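Local coordinates for endo-beta-1,4-glucanase (Bacillus licheniformis, PDB 2JEN), which hydrolyses internal beta-1,4-glucosidic bonds of xyloglucan and cellulose as a family 12 glycoside hydrolase of plant cell wall breakdown, at residues A55-T64 and W75-T83; A165-E173 and W182-D190. The protein carries 1 engineered substitution. All coordinates share one frame; numbering follows the deposited sequence.

Contact 1. Residues A55-T64 and W75-T83; sequences ADQVSGWWQT and WVWNWPSNT. With SO4 (sulfate ion), chain G.
Trp61 and Trp79 form an offset stack, the five-membered ring of Trp61 over the six-membered ring of Trp79, with centroids 4.2 Å apart and planes inclined by 18°. The two indoles run side by side and point the same way, and CB of Trp61 adds a CH-pi contact over the same face of Trp79. At the rim of Trp79 sit the methyl of Ala55, with CB 3.5 Å from Trp79 CH2, and Val58 CG2.

A second CH-pi contact lies on the face that carries Trp62, Val76 and Asn78, where Asn78 CB rests 3.6 Å from the centroid of the Trp62 five-membered ring.

The polar side-chain link runs from Trp79 NE1 to Gln63 OE1, 2.9 Å long. Gln63 reaches it with CG anti to its backbone N (chi1 -170°), and OE1 lies near the indole plane. NE2 of the same amide bonds to Asn50.

Backbone pairs Trp62-Asn78 and Thr64-Val76 each exchange two hydrogen bonds, flanking the non-hydrogen-bonded pair Gln63-Trp77. They build the antiparallel beta hairpin 62-67/72-79, whose second strand pairs in turn with strand 247-260. Beyond the strands, a water donates to Ser59 O and Pro80 O.

With OE1 engaged by Trp79 and NE2 by Asn50, the buried Gln63 amide is probably fixed in rotation, and the Trp79 indole is held by both its stacked face and its N-H.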
loop_
_atom_site.group_PDB
_atom_site.type_symbol
_atom_site.label_atom_id
_atom_site.label_comp_id
_atom_site.label_asym_id
_atom_site.label_seq_id
_atom_site.Cartn_x
_atom_site.Cartn_y
_atom_site.Cartn_z
ATOM N N ALA A 55 -0.913 15.790 13.026
ATOM C CA ALA A 55 -1.600 15.183 11.880
ATOM C C ALA A 55 -3.106 15.045 11.987
ATOM O O ALA A 55 -3.745 14.634 11.020
ATOM C CB ALA A 55 -0.991 13.821 11.639
ATOM N N ASP A 56 -3.701 15.379 13.140
ATOM C CA ASP A 56 -5.112 15.006 13.389
ATOM C C ASP A 56 -6.098 15.544 12.351
ATOM O O ASP A 56 -7.115 14.886 12.068
ATOM C CB ASP A 56 -5.601 15.468 14.792
ATOM C CG ASP A 56 -4.952 14.742 15.950
ATOM O OD1 ASP A 56 -4.329 13.673 15.777
ATOM O OD2 ASP A 56 -5.081 15.316 17.055
ATOM N N GLN A 57 -5.853 16.741 11.827
ATOM C CA GLN A 57 -6.815 17.403 10.973
ATOM C C GLN A 57 -6.463 17.401 9.493
ATOM O O GLN A 57 -7.058 18.145 8.705
ATOM C CB GLN A 57 -7.048 18.847 11.454
ATOM C CG GLN A 57 -7.562 18.944 12.885
ATOM C CD GLN A 57 -7.863 20.353 13.264
ATOM O OE1 GLN A 57 -6.999 21.064 13.748
ATOM N NE2 GLN A 57 -9.091 20.775 13.026
ATOM N N VAL A 58 -5.530 16.535 9.113
ATOM C CA VAL A 58 -5.137 16.376 7.708
ATOM C C VAL A 58 -5.212 14.926 7.269
ATOM O O VAL A 58 -5.235 14.018 8.104
ATOM C CB VAL A 58 -3.767 17.010 7.392
ATOM C CG1 VAL A 58 -3.788 18.550 7.681
ATOM C CG2 VAL A 58 -2.642 16.347 8.173
ATOM N N SER A 59 -5.200 14.715 5.966
ATOM C CA SER A 59 -5.338 13.385 5.404
ATOM C C SER A 59 -4.462 13.267 4.156
ATOM O O SER A 59 -3.864 14.240 3.719
ATOM C CB SER A 59 -6.808 13.077 5.091
ATOM O OG SER A 59 -7.006 11.725 4.704
ATOM N N GLY A 60 -4.382 12.080 3.607
ATOM C CA GLY A 60 -3.595 11.852 2.427
ATOM C C GLY A 60 -2.131 11.589 2.647
ATOM O O GLY A 60 -1.355 11.612 1.693
ATOM N N TRP A 61 -1.740 11.410 3.897
ATOM C CA TRP A 61 -0.346 11.403 4.272
ATOM C C TRP A 61 0.188 10.025 4.594
ATOM O O TRP A 61 -0.562 9.078 4.862
ATOM C CB TRP A 61 -0.145 12.316 5.489
ATOM C CG TRP A 61 -0.878 11.934 6.718
ATOM C CD1 TRP A 61 -2.082 12.442 7.177
ATOM C CD2 TRP A 61 -0.406 11.046 7.747
ATOM N NE1 TRP A 61 -2.374 11.905 8.408
ATOM C CE2 TRP A 61 -1.369 11.049 8.782
ATOM C CE3 TRP A 61 0.761 10.313 7.918
ATOM C CZ2 TRP A 61 -1.166 10.336 9.954
ATOM C CZ3 TRP A 61 0.941 9.613 9.085
ATOM C CH2 TRP A 61 -0.029 9.639 10.083
ATOM N N TRP A 62 1.513 9.927 4.550
ATOM C CA TRP A 62 2.194 8.747 5.037
ATOM C C TRP A 62 3.581 9.162 5.556
ATOM O O TRP A 62 4.109 10.202 5.167
ATOM C CB TRP A 62 2.251 7.632 4.005
ATOM C CG TRP A 62 2.696 7.966 2.695
ATOM C CD1 TRP A 62 1.896 8.221 1.586
ATOM C CD2 TRP A 62 4.000 8.095 2.273
ATOM N NE1 TRP A 62 2.647 8.455 0.519
ATOM C CE2 TRP A 62 3.954 8.403 0.879
ATOM C CE3 TRP A 62 5.218 7.984 2.889
ATOM C CZ2 TRP A 62 5.074 8.597 0.122
ATOM C CZ3 TRP A 62 6.352 8.157 2.113
ATOM C CH2 TRP A 62 6.268 8.480 0.764
ATOM N N GLN A 63 4.150 8.345 6.438
ATOM C CA GLN A 63 5.463 8.602 7.004
ATOM C C GLN A 63 6.044 7.313 7.502
ATOM O O GLN A 63 5.392 6.602 8.269
ATOM C CB GLN A 63 5.381 9.638 8.128
ATOM C CG GLN A 63 6.727 10.149 8.613
ATOM C CD GLN A 63 6.560 11.285 9.595
ATOM O OE1 GLN A 63 6.382 12.435 9.185
ATOM N NE2 GLN A 63 6.515 10.969 10.881
ATOM N N THR A 64 7.256 7.017 7.041
ATOM C CA THR A 64 7.956 5.756 7.327
ATOM C C THR A 64 9.336 6.077 7.907
ATOM O O THR A 64 10.075 6.860 7.299
ATOM C CB THR A 64 8.120 4.982 6.000
ATOM O OG1 THR A 64 6.806 4.544 5.578
ATOM C CG2 THR A 64 9.117 3.772 6.078
ATOM N N TRP A 75 14.063 8.684 7.264
ATOM C CA TRP A 75 12.612 8.623 7.145
ATOM C C TRP A 75 12.173 9.260 5.835
ATOM O O TRP A 75 12.910 10.025 5.250
ATOM C CB TRP A 75 11.888 9.220 8.357
ATOM C CG TRP A 75 12.399 10.563 8.807
ATOM C CD1 TRP A 75 11.980 11.792 8.377
ATOM C CD2 TRP A 75 13.372 10.811 9.831
ATOM N NE1 TRP A 75 12.684 12.773 9.019
ATOM C CE2 TRP A 75 13.521 12.209 9.944
ATOM C CE3 TRP A 75 14.140 9.992 10.668
ATOM C CZ2 TRP A 75 14.423 12.802 10.816
ATOM C CZ3 TRP A 75 15.045 10.587 11.527
ATOM C CH2 TRP A 75 15.171 11.982 11.596
ATOM N N VAL A 76 10.978 8.884 5.403
ATOM C CA VAL A 76 10.391 9.222 4.149
ATOM C C VAL A 76 8.972 9.718 4.478
ATOM O O VAL A 76 8.312 9.136 5.339
ATOM C CB VAL A 76 10.378 7.941 3.301
ATOM C CG1 VAL A 76 9.994 8.268 1.866
ATOM C CG2 VAL A 76 11.777 7.204 3.410
ATOM N N TRP A 77 8.488 10.733 3.785
ATOM C CA TRP A 77 7.205 11.318 4.136
ATOM C C TRP A 77 6.446 11.888 2.945
ATOM O O TRP A 77 7.024 12.211 1.885
ATOM C CB TRP A 77 7.389 12.462 5.150
ATOM C CG TRP A 77 8.107 13.701 4.656
ATOM C CD1 TRP A 77 7.566 14.758 4.003
ATOM C CD2 TRP A 77 9.504 14.009 4.804
ATOM N NE1 TRP A 77 8.540 15.705 3.736
ATOM C CE2 TRP A 77 9.731 15.270 4.230
ATOM C CE3 TRP A 77 10.584 13.341 5.374
ATOM C CZ2 TRP A 77 10.979 15.887 4.250
ATOM C CZ3 TRP A 77 11.841 13.954 5.367
ATOM C CH2 TRP A 77 12.001 15.220 4.832
ATOM N N ASN A 78 5.151 12.033 3.162
ATOM C CA ASN A 78 4.272 12.752 2.281
ATOM C C ASN A 78 3.168 13.410 3.075
ATOM O O ASN A 78 2.376 12.716 3.711
ATOM C CB ASN A 78 3.622 11.774 1.291
ATOM C CG ASN A 78 2.620 12.415 0.399
ATOM O OD1 ASN A 78 2.835 13.500 -0.111
ATOM N ND2 ASN A 78 1.486 11.769 0.231
ATOM N N TRP A 79 3.176 14.754 3.103
ATOM C CA TRP A 79 2.316 15.585 3.960
ATOM C C TRP A 79 1.620 16.618 3.029
ATOM O O TRP A 79 2.035 17.776 2.934
ATOM C CB TRP A 79 3.090 16.280 5.075
ATOM C CG TRP A 79 3.462 15.312 6.126
ATOM C CD1 TRP A 79 4.674 14.754 6.332
ATOM C CD2 TRP A 79 2.585 14.729 7.091
ATOM N NE1 TRP A 79 4.624 13.855 7.383
ATOM C CE2 TRP A 79 3.331 13.806 7.835
ATOM C CE3 TRP A 79 1.241 14.892 7.388
ATOM C CZ2 TRP A 79 2.776 13.083 8.873
ATOM C CZ3 TRP A 79 0.694 14.186 8.431
ATOM C CH2 TRP A 79 1.461 13.273 9.149
ATOM N N PRO A 80 0.581 16.204 2.284
ATOM C CA PRO A 80 -0.027 17.172 1.370
ATOM C C PRO A 80 -0.869 18.243 2.062
ATOM O O PRO A 80 -2.025 18.028 2.401
ATOM C CB PRO A 80 -0.864 16.301 0.419
ATOM C CG PRO A 80 -0.420 14.916 0.645
ATOM C CD PRO A 80 0.006 14.870 2.080
ATOM N N SER A 81 -0.279 19.415 2.253
ATOM C CA SER A 81 -0.938 20.536 2.921
ATOM C C SER A 81 -0.151 21.828 2.671
ATOM O O SER A 81 1.078 21.805 2.610
ATOM C CB SER A 81 -0.943 20.304 4.432
ATOM O OG SER A 81 -1.580 21.410 5.130
ATOM N N ASN A 82 -0.878 22.932 2.586
ATOM C CA ASN A 82 -0.286 24.256 2.432
ATOM C C ASN A 82 -0.176 25.046 3.727
ATOM O O ASN A 82 0.344 26.173 3.705
ATOM C CB ASN A 82 -1.039 25.080 1.389
ATOM C CG ASN A 82 -2.467 25.375 1.789
ATOM O OD1 ASN A 82 -2.733 25.727 2.956
ATOM N ND2 ASN A 82 -3.406 25.263 0.846
ATOM N N THR A 83 -0.629 24.492 4.855
ATOM C CA THR A 83 -0.771 25.297 6.028
ATOM C C THR A 83 0.509 25.389 6.838
ATOM O O THR A 83 1.435 24.606 6.679
ATOM C CB THR A 83 -1.919 24.872 6.925
ATOM O OG1 THR A 83 -1.561 23.621 7.515
ATOM C CG2 THR A 83 -3.269 24.793 6.178
HETATM S S SO4 G . -11.284 17.830 11.978
HETATM O O1 SO4 G . -10.309 16.880 11.484
HETATM O O2 SO4 G . -10.988 18.364 13.307
HETATM O O3 SO4 G . -10.966 18.926 11.037
HETATM O O4 SO4 G . -12.702 17.600 11.730
HETATM O O HOH W 1 -1.951 16.067 4.719
HETATM O O HOH W 2 -1.255 11.339 -0.993
#

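Contact 2. Residues A165-E173 and W182-D190; sequences AGPAGSYVE and WKVYKGYID. With GLC (alpha-D-glucopyranose), chain C; GLC (alpha-D-glucopyranose), chain B; XYS (alpha-D-xylopyranose), chain D.
Pro167 and Tyr171 flank the ring of Tyr185 on opposite faces. Pro167 CG stands over the ring centre, 3.3 Å from the centroid, a close CH-pi contact. From the other side Tyr171 brings its ring edge, CD1 leading, in an edge-to-face pair with centroids 5.5 Å apart and planes at 60°; its CB also packs 3.6 Å from Tyr185 CE2. Tyr185 takes this place with CG anti to its carbonyl carbon (chi1 -62°), whereas Tyr171 has CG opposite its backbone N (chi1 176°), which carries the ring toward Lys183, whose CB meets its edge at CE1. The hydroxyl of Tyr171 bonds to Thr174. With an alanine in place of Tyr185, Pro167 would probably lose the surface it packs on and the Tyr171 ring would be freer to turn.

Val172 CG2 lies 4.1 Å from Lys186 CB. Both side chains turn to Trp228, which Val172 touches and Lys186 meets in a cation-pi contact.

The backbone pair Ser170-Lys186 is doubly hydrogen-bonded. Further on, Val172 N donates to Val184 O and Val184 N to Glu173 O, setting two residues opposite one in a classic beta bulge. The CA atoms of Gly169 and Gly187 approach to 3.7 Å; the backbone angles of Gly169 demand glycine in their own right, and Gly187 sits close against it.

Toward the ligand, Gly166 O accepts a 2.6 Å hydrogen bond from O2 of the chain B glucose, while Gly166 N gives a weak one to O5 of the xylose. Ala168 CB and Ile189 CD1, 4.1 Å apart, both face sugar. Packing of Pro167 on Tyr185 thus ties the glycan-binding loop to the hairpin, while Gly166 holds the sugars through its backbone N and O.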
loop_
_atom_site.group_PDB
_atom_site.type_symbol
_atom_site.label_atom_id
_atom_site.label_comp_id
_atom_site.label_asym_id
_atom_site.label_seq_id
_atom_site.Cartn_x
_atom_site.Cartn_y
_atom_site.Cartn_z
ATOM N N ALA A 165 10.307 27.806 5.760
ATOM C CA ALA A 165 9.635 27.874 7.051
ATOM C C ALA A 165 10.103 29.048 7.879
ATOM O O ALA A 165 10.872 29.907 7.414
ATOM C CB ALA A 165 9.797 26.530 7.861
ATOM N N GLY A 166 9.594 29.108 9.097
ATOM C CA GLY A 166 10.026 30.105 10.057
ATOM C C GLY A 166 9.596 29.681 11.441
ATOM O O GLY A 166 8.673 28.889 11.592
ATOM N N PRO A 167 10.292 30.162 12.465
ATOM C CA PRO A 167 10.128 29.687 13.797
ATOM C C PRO A 167 9.036 30.382 14.590
ATOM O O PRO A 167 8.445 31.387 14.136
ATOM C CB PRO A 167 11.500 29.964 14.413
ATOM C CG PRO A 167 11.875 31.259 13.779
ATOM C CD PRO A 167 11.438 31.087 12.354
ATOM N N ALA A 168 8.794 29.859 15.786
ATOM C CA ALA A 168 7.865 30.464 16.724
ATOM C C ALA A 168 8.555 31.665 17.363
ATOM O O ALA A 168 9.775 31.693 17.571
ATOM C CB ALA A 168 7.479 29.473 17.783
ATOM N N GLY A 169 7.760 32.652 17.702
ATOM C CA GLY A 169 8.259 33.792 18.450
ATOM C C GLY A 169 8.821 34.877 17.581
ATOM O O GLY A 169 8.565 34.943 16.363
ATOM N N SER A 170 9.596 35.759 18.210
ATOM C CA SER A 170 10.085 36.956 17.554
ATOM C C SER A 170 11.604 36.948 17.465
ATOM O O SER A 170 12.303 36.436 18.342
ATOM C CB SER A 170 9.623 38.218 18.291
ATOM O OG SER A 170 8.237 38.396 18.092
ATOM N N TYR A 171 12.100 37.519 16.388
ATOM C CA TYR A 171 13.525 37.617 16.145
ATOM C C TYR A 171 14.204 38.535 17.159
ATOM O O TYR A 171 13.766 39.670 17.371
ATOM C CB TYR A 171 13.756 38.156 14.733
ATOM C CG TYR A 171 15.208 38.402 14.383
ATOM C CD1 TYR A 171 16.135 37.379 14.260
ATOM C CD2 TYR A 171 15.666 39.701 14.216
ATOM C CE1 TYR A 171 17.456 37.642 13.937
ATOM C CE2 TYR A 171 16.983 39.955 13.903
ATOM C CZ TYR A 171 17.868 38.933 13.768
ATOM O OH TYR A 171 19.187 39.215 13.407
ATOM N N VAL A 172 15.309 38.059 17.709
ATOM C CA VAL A 172 16.095 38.765 18.699
ATOM C C VAL A 172 17.322 39.417 18.058
ATOM O O VAL A 172 17.466 40.660 18.044
ATOM C CB VAL A 172 16.536 37.821 19.833
ATOM C CG1 VAL A 172 17.326 38.613 20.885
ATOM C CG2 VAL A 172 15.318 37.120 20.470
ATOM N N GLU A 173 18.212 38.591 17.548
ATOM C CA GLU A 173 19.508 38.974 17.032
ATOM C C GLU A 173 20.174 37.789 16.364
ATOM O O GLU A 173 19.723 36.650 16.506
ATOM C CB GLU A 173 20.406 39.483 18.161
ATOM C CG GLU A 173 20.820 38.435 19.154
ATOM C CD GLU A 173 21.324 38.982 20.484
ATOM O OE1 GLU A 173 21.333 40.214 20.657
ATOM O OE2 GLU A 173 21.698 38.178 21.377
ATOM N N TRP A 182 23.772 32.124 13.791
ATOM C CA TRP A 182 22.396 31.729 14.082
ATOM C C TRP A 182 21.529 32.956 14.261
ATOM O O TRP A 182 21.873 33.870 15.016
ATOM C CB TRP A 182 22.331 30.948 15.395
ATOM C CG TRP A 182 23.317 29.815 15.509
ATOM C CD1 TRP A 182 24.511 29.877 16.110
ATOM C CD2 TRP A 182 23.190 28.494 14.993
ATOM N NE1 TRP A 182 25.168 28.692 16.008
ATOM C CE2 TRP A 182 24.367 27.809 15.335
ATOM C CE3 TRP A 182 22.183 27.814 14.284
ATOM C CZ2 TRP A 182 24.595 26.478 14.950
ATOM C CZ3 TRP A 182 22.408 26.513 13.906
ATOM C CH2 TRP A 182 23.577 25.836 14.264
ATOM N N LYS A 183 20.364 32.955 13.630
ATOM C CA LYS A 183 19.309 33.921 13.965
ATOM C C LYS A 183 18.550 33.372 15.172
ATOM O O LYS A 183 18.098 32.234 15.154
ATOM C CB LYS A 183 18.362 34.108 12.784
ATOM C CG LYS A 183 19.054 34.624 11.556
ATOM C CD LYS A 183 18.121 34.586 10.347
ATOM C CE LYS A 183 17.966 33.098 9.771
ATOM N NZ LYS A 183 17.206 33.041 8.458
ATOM N N VAL A 184 18.427 34.158 16.220
ATOM C CA VAL A 184 17.844 33.754 17.488
ATOM C C VAL A 184 16.429 34.296 17.604
ATOM O O VAL A 184 16.195 35.471 17.307
ATOM C CB VAL A 184 18.663 34.268 18.686
ATOM C CG1 VAL A 184 18.029 33.886 20.015
ATOM C CG2 VAL A 184 20.125 33.857 18.572
ATOM N N TYR A 185 15.492 33.442 17.988
ATOM C CA TYR A 185 14.097 33.769 18.205
ATOM C C TYR A 185 13.644 33.325 19.581
ATOM O O TYR A 185 14.121 32.305 20.120
ATOM C CB TYR A 185 13.219 33.076 17.171
ATOM C CG TYR A 185 13.525 33.512 15.763
ATOM C CD1 TYR A 185 14.628 33.025 15.088
ATOM C CD2 TYR A 185 12.669 34.368 15.070
ATOM C CE1 TYR A 185 14.911 33.418 13.791
ATOM C CE2 TYR A 185 12.959 34.758 13.754
ATOM C CZ TYR A 185 14.078 34.287 13.157
ATOM O OH TYR A 185 14.369 34.663 11.834
ATOM N N LYS A 186 12.700 34.058 20.159
ATOM C CA LYS A 186 12.155 33.753 21.486
ATOM C C LYS A 186 10.637 33.840 21.430
ATOM O O LYS A 186 10.084 34.861 21.042
ATOM C CB LYS A 186 12.721 34.716 22.536
ATOM C CG LYS A 186 12.194 34.471 23.945
ATOM C CD LYS A 186 12.813 35.442 24.934
ATOM C CE LYS A 186 12.479 35.155 26.386
ATOM N NZ LYS A 186 11.027 35.241 26.731
ATOM N N GLY A 187 9.974 32.767 21.830
ATOM C CA GLY A 187 8.542 32.705 21.942
ATOM C C GLY A 187 8.104 31.856 23.100
ATOM O O GLY A 187 8.912 31.420 23.905
ATOM N N TYR A 188 6.793 31.592 23.122
ATOM C CA TYR A 188 6.163 30.798 24.175
ATOM C C TYR A 188 5.088 29.948 23.549
ATOM O O TYR A 188 4.277 30.451 22.776
ATOM C CB TYR A 188 5.558 31.690 25.244
ATOM C CG TYR A 188 4.828 30.951 26.341
ATOM C CD1 TYR A 188 3.444 30.815 26.328
ATOM C CD2 TYR A 188 5.515 30.334 27.346
ATOM C CE1 TYR A 188 2.778 30.126 27.326
ATOM C CE2 TYR A 188 4.862 29.623 28.344
ATOM C CZ TYR A 188 3.484 29.523 28.329
ATOM O OH TYR A 188 2.818 28.816 29.322
ATOM N N ILE A 189 5.122 28.650 23.844
ATOM C CA ILE A 189 4.125 27.694 23.342
ATOM C C ILE A 189 3.144 27.408 24.470
ATOM O O ILE A 189 3.497 26.840 25.497
ATOM C CB ILE A 189 4.817 26.377 22.892
ATOM C CG1 ILE A 189 5.925 26.671 21.886
ATOM C CG2 ILE A 189 3.740 25.407 22.364
ATOM C CD1 ILE A 189 5.457 27.318 20.622
ATOM N N ASP A 190 1.890 27.740 24.227
ATOM C CA ASP A 190 0.809 27.452 25.173
ATOM C C ASP A 190 0.267 26.047 24.894
ATOM O O ASP A 190 -0.272 25.797 23.826
ATOM C CB ASP A 190 -0.238 28.545 25.045
ATOM C CG ASP A 190 -1.335 28.467 26.081
ATOM O OD1 ASP A 190 -1.616 27.366 26.561
ATOM O OD2 ASP A 190 -1.995 29.512 26.359
HETATM C C1 GLC C . 3.403 31.395 12.795
HETATM C C2 GLC C . 3.353 30.940 14.238
HETATM C C3 GLC C . 4.599 30.145 14.627
HETATM C C4 GLC C . 4.883 29.045 13.600
HETATM C C5 GLC C . 4.911 29.657 12.211
HETATM C C6 GLC C . 5.104 28.593 11.120
HETATM O O1 GLC C . 2.126 31.888 12.427
HETATM O O2 GLC C . 3.318 32.084 15.077
HETATM O O3 GLC C . 4.461 29.581 15.911
HETATM O O4 GLC C . 6.167 28.484 13.832
HETATM O O5 GLC C . 3.659 30.281 11.958
HETATM O O6 GLC C . 4.968 29.245 9.861
HETATM C C1 GLC B . 6.222 27.098 14.232
HETATM C C2 GLC B . 7.676 26.695 14.309
HETATM C C3 GLC B . 7.840 25.305 14.874
HETATM C C4 GLC B . 7.025 25.096 16.152
HETATM C C5 GLC B . 5.597 25.622 15.928
HETATM C C6 GLC B . 4.792 25.553 17.223
HETATM O O2 GLC B . 8.225 26.710 13.009
HETATM O O3 GLC B . 9.200 25.099 15.162
HETATM O O4 GLC B . 7.049 23.717 16.523
HETATM O O5 GLC B . 5.649 26.973 15.532
HETATM O O6 GLC B . 3.407 25.724 16.918
HETATM C C1 XYS D . 6.177 29.427 9.136
HETATM C C2 XYS D . 5.912 30.337 7.964
HETATM C C3 XYS D . 4.965 29.669 6.992
HETATM C C4 XYS D . 5.531 28.315 6.602
HETATM C C5 XYS D . 5.787 27.529 7.874
HETATM O O2 XYS D . 5.372 31.585 8.418
HETATM O O3 XYS D . 4.755 30.483 5.846
HETATM O O4 XYS D . 4.549 27.619 5.849
HETATM O O5 XYS D . 6.707 28.201 8.734
#

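In the fold
Contacts 1 and 2 each join the strands of a beta hairpin, 62-67 with 72-79 and 170-177 with 180-192, and follow one another along the chain. They belong to different sheets of the concanavalin-like beta-sandwich expected of family 12. Their centres are 24 Å apart and their nearest atoms about 9 Å, so they do not touch. In contact 2, residues 165-168 and Ile189 line a glycan pocket, which also holds Glu243, hydrogen-bonded to a glucose, and they touch the sugars directly; in contact 1, the side chain of Ala55 is about 7 Å from a bound alpha-D-xylopyranose. Contact 1 also abuts neighbouring subunits, whereas no other protein chain of the assembly touches contact 2.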